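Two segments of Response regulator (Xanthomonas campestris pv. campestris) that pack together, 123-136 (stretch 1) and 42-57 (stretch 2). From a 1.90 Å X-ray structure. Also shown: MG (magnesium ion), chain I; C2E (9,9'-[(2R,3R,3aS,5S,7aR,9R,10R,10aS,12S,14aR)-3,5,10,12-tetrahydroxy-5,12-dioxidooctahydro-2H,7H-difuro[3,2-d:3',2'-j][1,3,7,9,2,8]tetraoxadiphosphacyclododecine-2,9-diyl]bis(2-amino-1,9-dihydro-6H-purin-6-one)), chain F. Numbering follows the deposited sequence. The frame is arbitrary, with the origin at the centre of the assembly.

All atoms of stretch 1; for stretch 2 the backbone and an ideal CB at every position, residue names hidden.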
# COMPACT_ATOMS: atom_id res chain seq x y z
N GLU B 123 -7.54 -2.85 -24.04
CA GLU B 123 -7.55 -2.68 -22.56
C GLU B 123 -6.12 -2.63 -22.01
O GLU B 123 -5.23 -3.31 -22.51
CB GLU B 123 -8.31 -3.84 -21.90
CG GLU B 123 -7.75 -5.22 -22.20
CD GLU B 123 -7.93 -5.61 -23.66
OE1 GLU B 123 -9.09 -5.66 -24.13
OE2 GLU B 123 -6.91 -5.87 -24.33
N ALA B 124 -5.92 -1.81 -20.98
CA ALA B 124 -4.61 -1.66 -20.36
C ALA B 124 -4.14 -2.96 -19.71
O ALA B 124 -4.92 -3.63 -19.03
CB ALA B 124 -4.65 -0.53 -19.33
N PRO B 125 -2.86 -3.33 -19.91
CA PRO B 125 -2.29 -4.55 -19.33
C PRO B 125 -2.04 -4.42 -17.83
O PRO B 125 -1.59 -3.37 -17.36
CB PRO B 125 -0.99 -4.71 -20.11
CG PRO B 125 -0.57 -3.29 -20.32
CD PRO B 125 -1.87 -2.62 -20.73
N LEU B 126 -2.33 -5.48 -17.09
CA LEU B 126 -2.14 -5.48 -15.65
C LEU B 126 -0.91 -6.28 -15.24
O LEU B 126 -0.69 -7.39 -15.72
CB LEU B 126 -3.37 -6.05 -14.93
CG LEU B 126 -4.69 -5.27 -14.96
CD1 LEU B 126 -5.29 -5.28 -16.36
CD2 LEU B 126 -5.65 -5.90 -13.97
N HIS B 127 -0.11 -5.70 -14.35
CA HIS B 127 1.09 -6.35 -13.83
C HIS B 127 0.80 -6.63 -12.37
O HIS B 127 0.39 -5.74 -11.62
CB HIS B 127 2.29 -5.42 -13.99
CG HIS B 127 2.60 -5.08 -15.42
ND1 HIS B 127 3.52 -4.11 -15.77
CD2 HIS B 127 2.11 -5.57 -16.58
CE1 HIS B 127 3.58 -4.03 -17.09
NE2 HIS B 127 2.73 -4.90 -17.60
N VAL B 128 1.01 -7.88 -11.95
CA VAL B 128 0.71 -8.28 -10.58
C VAL B 128 1.79 -9.11 -9.89
O VAL B 128 2.41 -9.98 -10.49
CB VAL B 128 -0.60 -9.11 -10.55
CG1 VAL B 128 -0.92 -9.56 -9.13
CG2 VAL B 128 -1.74 -8.28 -11.13
N SER B 129 1.99 -8.82 -8.60
CA SER B 129 2.93 -9.56 -7.77
C SER B 129 2.07 -10.48 -6.92
O SER B 129 1.13 -10.01 -6.27
CB SER B 129 3.72 -8.60 -6.86
OG SER B 129 4.65 -7.84 -7.61
N ALA B 130 2.37 -11.77 -6.92
CA ALA B 130 1.57 -12.72 -6.15
C ALA B 130 2.37 -13.68 -5.29
O ALA B 130 3.51 -14.04 -5.61
CB ALA B 130 0.68 -13.51 -7.11
N GLY B 131 1.75 -14.09 -4.18
CA GLY B 131 2.37 -15.03 -3.26
C GLY B 131 1.33 -16.07 -2.84
O GLY B 131 0.16 -15.73 -2.64
N SER B 132 1.75 -17.32 -2.71
CA SER B 132 0.82 -18.37 -2.32
C SER B 132 1.29 -19.19 -1.12
O SER B 132 2.48 -19.24 -0.80
CB SER B 132 0.57 -19.32 -3.50
OG SER B 132 1.76 -20.00 -3.88
N ALA B 133 0.33 -19.82 -0.45
CA ALA B 133 0.60 -20.68 0.70
C ALA B 133 -0.48 -21.76 0.71
O ALA B 133 -1.64 -21.49 0.38
CB ALA B 133 0.55 -19.87 1.99
N VAL B 134 -0.10 -22.98 1.06
CA VAL B 134 -1.05 -24.09 1.09
C VAL B 134 -1.43 -24.46 2.53
O VAL B 134 -0.58 -24.49 3.42
CB VAL B 134 -0.46 -25.34 0.39
CG1 VAL B 134 -0.18 -25.03 -1.07
CG2 VAL B 134 0.81 -25.78 1.09
N CYS B 135 -2.71 -24.72 2.75
CA CYS B 135 -3.17 -25.08 4.08
C CYS B 135 -2.74 -26.50 4.41
O CYS B 135 -2.81 -27.40 3.57
CB CYS B 135 -4.70 -24.98 4.16
SG CYS B 135 -5.37 -25.13 5.84
N GLU B 136 -2.26 -26.68 5.64
CA GLU B 136 -1.81 -27.99 6.11
C GLU B 136 -2.17 -28.08 7.59
O GLU B 136 -2.31 -27.07 8.26
CB GLU B 136 -0.30 -28.13 5.93
CG GLU B 136 0.15 -28.13 4.47
CD GLU B 136 1.65 -28.21 4.31
OE1 GLU B 136 2.13 -28.26 3.15
OE2 GLU B 136 2.37 -28.21 5.34
N UNK B 42 -8.65 -29.61 -0.01
CA UNK B 42 -7.49 -28.74 -0.19
C UNK B 42 -7.83 -27.26 -0.25
O UNK B 42 -8.92 -26.87 -0.66
CB UNK B 42 -6.75 -29.13 -1.47
N UNK B 43 -6.88 -26.43 0.18
CA UNK B 43 -7.08 -24.99 0.14
C UNK B 43 -5.76 -24.27 -0.09
O UNK B 43 -4.76 -24.55 0.58
CB UNK B 43 -7.73 -24.50 1.44
N UNK B 44 -5.77 -23.36 -1.05
CA UNK B 44 -4.60 -22.57 -1.38
C UNK B 44 -4.99 -21.10 -1.28
O UNK B 44 -6.01 -20.69 -1.84
CB UNK B 44 -4.07 -22.91 -2.77
N UNK B 45 -4.20 -20.32 -0.56
CA UNK B 45 -4.46 -18.89 -0.40
C UNK B 45 -3.45 -18.08 -1.18
O UNK B 45 -2.24 -18.34 -1.11
CB UNK B 45 -4.43 -18.49 1.08
N UNK B 46 -3.93 -17.10 -1.94
CA UNK B 46 -3.07 -16.22 -2.72
C UNK B 46 -3.24 -14.78 -2.26
O UNK B 46 -4.35 -14.34 -1.97
CB UNK B 46 -3.38 -16.34 -4.21
N UNK B 47 -2.13 -14.05 -2.19
CA UNK B 47 -2.16 -12.64 -1.84
C UNK B 47 -1.60 -11.94 -3.07
O UNK B 47 -0.50 -12.26 -3.52
CB UNK B 47 -1.37 -12.33 -0.57
N UNK B 48 -2.38 -11.02 -3.64
CA UNK B 48 -1.97 -10.30 -4.84
C UNK B 48 -1.90 -8.79 -4.63
O UNK B 48 -2.72 -8.21 -3.93
CB UNK B 48 -2.93 -10.61 -5.99
N UNK B 49 -0.91 -8.16 -5.27
CA UNK B 49 -0.76 -6.71 -5.18
C UNK B 49 -0.39 -6.21 -6.57
O UNK B 49 0.57 -6.70 -7.18
CB UNK B 49 0.29 -6.31 -4.14
N UNK B 50 -1.15 -5.26 -7.09
CA UNK B 50 -0.88 -4.72 -8.42
C UNK B 50 0.43 -3.93 -8.43
O UNK B 50 0.82 -3.35 -7.42
CB UNK B 50 -2.04 -3.83 -8.88
N UNK B 51 1.08 -3.93 -9.59
CA UNK B 51 2.36 -3.24 -9.77
C UNK B 51 2.24 -1.93 -10.56
O UNK B 51 3.03 -1.01 -10.35
CB UNK B 51 3.35 -4.17 -10.48
N UNK B 52 1.25 -1.85 -11.45
CA UNK B 52 1.14 -0.67 -12.32
C UNK B 52 -0.19 0.06 -12.42
O UNK B 52 -0.51 0.60 -13.48
CB UNK B 52 1.53 -1.10 -13.74
N UNK B 53 -0.97 0.11 -11.35
CA UNK B 53 -2.25 0.79 -11.42
C UNK B 53 -2.13 2.32 -11.40
O UNK B 53 -2.89 3.01 -12.08
CB UNK B 53 -3.13 0.33 -10.26
N UNK B 54 -1.19 2.84 -10.62
CA UNK B 54 -1.01 4.28 -10.51
C UNK B 54 -0.82 5.01 -11.85
O UNK B 54 -1.49 6.00 -12.12
CB UNK B 54 0.20 4.56 -9.61
N UNK B 55 0.11 4.53 -12.69
CA UNK B 55 0.28 5.23 -13.97
C UNK B 55 -1.01 5.27 -14.80
O UNK B 55 -1.25 6.21 -15.55
CB UNK B 55 1.39 4.56 -14.78
N UNK B 56 -1.86 4.25 -14.64
CA UNK B 56 -3.13 4.21 -15.37
C UNK B 56 -4.04 5.34 -14.90
O UNK B 56 -4.68 6.00 -15.73
CB UNK B 56 -3.82 2.86 -15.18
N UNK B 57 -4.10 5.57 -13.59
CA UNK B 57 -4.93 6.65 -13.06
C UNK B 57 -4.40 8.01 -13.51
O UNK B 57 -5.16 8.91 -13.88
CB UNK B 57 -4.98 6.58 -11.53
MG MG I . -0.73 -2.16 -3.46
P1 C2E F . -2.18 6.23 -4.32
O2P C2E F . -3.61 6.73 -4.34
O1P C2E F . -1.13 7.28 -4.50
O5' C2E F . -1.86 5.50 -2.96
C5' C2E F . -0.55 4.94 -2.74
C4' C2E F . -0.57 4.28 -1.37
O4' C2E F . -1.00 5.10 -0.31
C3' C2E F . -1.48 3.06 -1.34
O3' C2E F . -0.83 1.91 -1.90
C2' C2E F . -1.80 2.99 0.12
O2' C2E F . -0.80 2.18 0.76
C1' C2E F . -1.79 4.41 0.66
N9 C2E F . -3.16 4.97 0.65
C8 C2E F . -3.63 5.95 -0.15
N7 C2E F . -4.93 6.22 0.12
C5 C2E F . -5.29 5.42 1.11
C6 C2E F . -6.53 5.19 1.90
O6 C2E F . -7.57 5.87 1.66
N1 C2E F . -6.52 4.25 2.88
C2 C2E F . -5.41 3.51 3.16
N2 C2E F . -5.46 2.59 4.14
N3 C2E F . -4.23 3.67 2.46
C4 C2E F . -4.12 4.59 1.46
P11 C2E F . -1.84 0.92 -2.67
O21 C2E F . -2.95 0.52 -1.75
O11 C2E F . -0.98 -0.22 -3.10
O5A C2E F . -2.43 1.65 -3.94
C5A C2E F . -1.54 2.09 -4.96
C4A C2E F . -2.30 2.79 -6.04
O4A C2E F . -3.39 2.03 -6.62
C3A C2E F . -2.92 4.11 -5.58
O3A C2E F . -1.95 5.18 -5.53
C2A C2E F . -4.00 4.31 -6.59
O2A C2E F . -3.44 5.03 -7.70
C1A C2E F . -4.46 2.92 -7.00
N91 C2E F . -5.76 2.59 -6.36
C81 C2E F . -5.99 1.97 -5.17
N71 C2E F . -7.31 1.85 -4.93
C51 C2E F . -7.96 2.39 -5.96
C61 C2E F . -9.38 2.61 -6.37
O61 C2E F . -10.34 2.24 -5.66
N11 C2E F . -9.62 3.23 -7.56
C21 C2E F . -8.61 3.67 -8.38
N21 C2E F . -8.93 4.29 -9.55
N31 C2E F . -7.30 3.50 -8.07
C41 C2E F . -6.93 2.88 -6.90

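Strand 44-50 runs antiparallel to strand 128-134, the N-to-C directions 161° apart, so positions 44 to 50 pair with Val 134 back to Val 128, and their side chains alternate between two sheet faces.

Position 42 has nothing of stretch 1 within 5.5 Å of its ideal CB; phi of -71° admits many residues, and it is Pro 42. At 43 the ideal CB lies 4.1 Å from Cys 135 CB, inviting an apolar group. Phe 43 (chi1 t) puts its ring edge near that CB, while the backbone bonds Cys 135 N to Phe 43 O at 3.0 Å.

Position 44 opposes Val 134 in a non-hydrogen-bonded pair; its ideal CB, 4.7 Å from Val 134 CG1, suits a beta-branched or other apolar residue. Val 44 CG2 lies 4.2 Å from Val 134 CG1. On the other face, the ideal CB of 45 is 4.2 Å from Ala 133 O and that of 47 is 4.3 Å from Gly 131 O. With a methyl and a bare CA opposite, branched apolar residues of several sizes would suit. They are Leu 45 and Val 47, fixed by paired backbone bonds, such as Leu 45 N to Ala 133 O (3.0 Å) and Val 47 N to Gly 131 O (2.9 Å).

Position 46 faces small Ser 132, with its ideal CB 5.0 Å from Ser 132 CB, which leaves room for a large group. Phe 46 (chi1 m) brings CD2 to 3.6 Å from Ser 132 CB.

At 48 the ideal CB is 3.9 Å from Val 128 CG1 and 4.8 Å from Ala 130 CB: apolar, of medium size. Leu 48 CD2 comes to 3.2 Å from Ala 130 CB, a short approach for two methyl carbons.

Position 49 shares a face with Ser 129, but the magnesium ion lies beyond its CB, favouring a carboxylate. Asp 49 OD2 binds MG at 2.0 Å, and its OD1 accepts from a metal-bound water.

The ideal CB of 50 is 5.0 Å from Val 128 CG2, and Leu 126 lies farther along, so a long apolar chain would fit. Met 50 reaches there, its CE 3.6 Å from Leu 126 CD2.

Position 51 points toward stretch 1, its ideal CB 4.8 Å from Ser 129 OG. A short acceptor would suit this hydroxyl. Asp 51 OD2 accepts from Ser 129 OG at 2.8 Å, and Asp 51 N donates to His 127 O at 2.8 Å.

Position 52 has phi/psi of -129/33° and a CB directed toward His 127 N and Pro 125 O, a donor and an acceptor. An amide answers both: Asn 52 OD1 accepts from His 127 N (3.0 Å), and Asn 52 ND2 donates to Pro 125 O (3.0 Å) while lying over one face of the His 127 ring.

Positions 53, 54, 55 and 57 do not touch stretch 1. Position 53 borders the ligand sugar, so an apolar group fits: Leu 53 CD2 is 3.5 Å from C2E C1A. At 54 a phosphate is within reach of a long basic chain; Lys 54 NZ donates to C2E O1P (2.9 Å). Position 55, with phi of -59° in the first turn of a helix, suits proline among others, and is Pro 55. Position 57 looks to a guanine edge with donor and acceptor atoms, suiting a side chain that can do both; Asn 57 OD1 accepts from C2E N21 (2.9 Å), and Asn 57 ND2 donates to C2E N31 (3.0 Å). Position 56 turns toward Ala 124, its ideal CB 5.4 Å from Ala 124 CB, so an apolar chain extending beyond CB could close the gap; Ile 56 CD1 closes to 4.0 Å from Ala 124 CB.

Stretch 2 42-57: PFVLFVLDMDNLKPIN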
# COMPACT_ATOMS: atom_id res chain seq x y z
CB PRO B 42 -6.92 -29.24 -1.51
CG PRO B 42 -8.16 -29.55 -2.29
CD PRO B 42 -8.99 -30.30 -1.26
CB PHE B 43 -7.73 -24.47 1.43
CG PHE B 43 -7.98 -22.99 1.40
CD1 PHE B 43 -7.37 -22.14 2.31
CD2 PHE B 43 -8.81 -22.44 0.42
CE1 PHE B 43 -7.57 -20.76 2.26
CE2 PHE B 43 -9.02 -21.05 0.36
CZ PHE B 43 -8.39 -20.21 1.28
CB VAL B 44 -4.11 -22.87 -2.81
CG1 VAL B 44 -2.82 -22.11 -3.09
CG2 VAL B 44 -3.91 -24.37 -2.99
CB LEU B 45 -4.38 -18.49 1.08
CG LEU B 45 -4.54 -16.99 1.38
CD1 LEU B 45 -5.98 -16.57 1.08
CD2 LEU B 45 -4.18 -16.71 2.83
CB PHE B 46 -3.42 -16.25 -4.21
CG PHE B 46 -3.26 -17.59 -4.86
CD1 PHE B 46 -4.30 -18.51 -4.86
CD2 PHE B 46 -2.07 -17.93 -5.49
CE1 PHE B 46 -4.17 -19.75 -5.50
CE2 PHE B 46 -1.92 -19.17 -6.13
CZ PHE B 46 -2.97 -20.07 -6.13
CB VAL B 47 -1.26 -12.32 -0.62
CG1 VAL B 47 -1.07 -10.79 -0.49
CG2 VAL B 47 -1.89 -12.86 0.65
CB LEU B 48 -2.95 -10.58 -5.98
CG LEU B 48 -3.50 -12.00 -6.15
CD1 LEU B 48 -4.38 -12.04 -7.38
CD2 LEU B 48 -2.37 -12.99 -6.29
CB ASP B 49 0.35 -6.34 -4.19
CG ASP B 49 0.49 -4.84 -3.99
OD1 ASP B 49 1.63 -4.35 -3.90
OD2 ASP B 49 -0.56 -4.15 -3.91
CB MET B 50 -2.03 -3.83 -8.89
CG MET B 50 -3.33 -4.59 -9.15
SD MET B 50 -4.50 -3.61 -10.10
CE MET B 50 -3.81 -3.78 -11.76
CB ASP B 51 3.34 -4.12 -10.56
CG ASP B 51 3.75 -5.38 -9.83
OD1 ASP B 51 4.29 -6.29 -10.51
OD2 ASP B 51 3.54 -5.48 -8.61
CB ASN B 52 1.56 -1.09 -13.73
CG ASN B 52 0.57 -2.06 -14.36
OD1 ASN B 52 -0.09 -2.83 -13.66
ND2 ASN B 52 0.48 -2.02 -15.69
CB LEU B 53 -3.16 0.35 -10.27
CG LEU B 53 -4.57 0.95 -10.30
CD1 LEU B 53 -5.23 0.65 -11.65
CD2 LEU B 53 -5.40 0.38 -9.16
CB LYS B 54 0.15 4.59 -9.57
CG LYS B 54 0.09 5.97 -8.96
CD LYS B 54 0.95 6.02 -7.71
CE LYS B 54 0.78 7.33 -7.00
NZ LYS B 54 1.48 7.29 -5.69
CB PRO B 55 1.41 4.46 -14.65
CG PRO B 55 1.36 3.10 -14.00
CD PRO B 55 1.07 3.43 -12.56
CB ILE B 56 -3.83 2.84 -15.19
CG1 ILE B 56 -3.00 1.75 -15.88
CG2 ILE B 56 -5.24 2.89 -15.78
CD1 ILE B 56 -3.49 0.33 -15.64
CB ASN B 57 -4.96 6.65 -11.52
CG ASN B 57 -5.81 5.53 -10.94
OD1 ASN B 57 -6.92 5.27 -11.41
ND2 ASN B 57 -5.31 4.89 -9.90
O HOH W 1 -4.53 -27.92 1.39
O HOH W 2 1.28 -2.11 -2.47
O HOH W 3 0.32 -1.59 -5.31
O HOH W 4 -1.50 -2.84 -1.70
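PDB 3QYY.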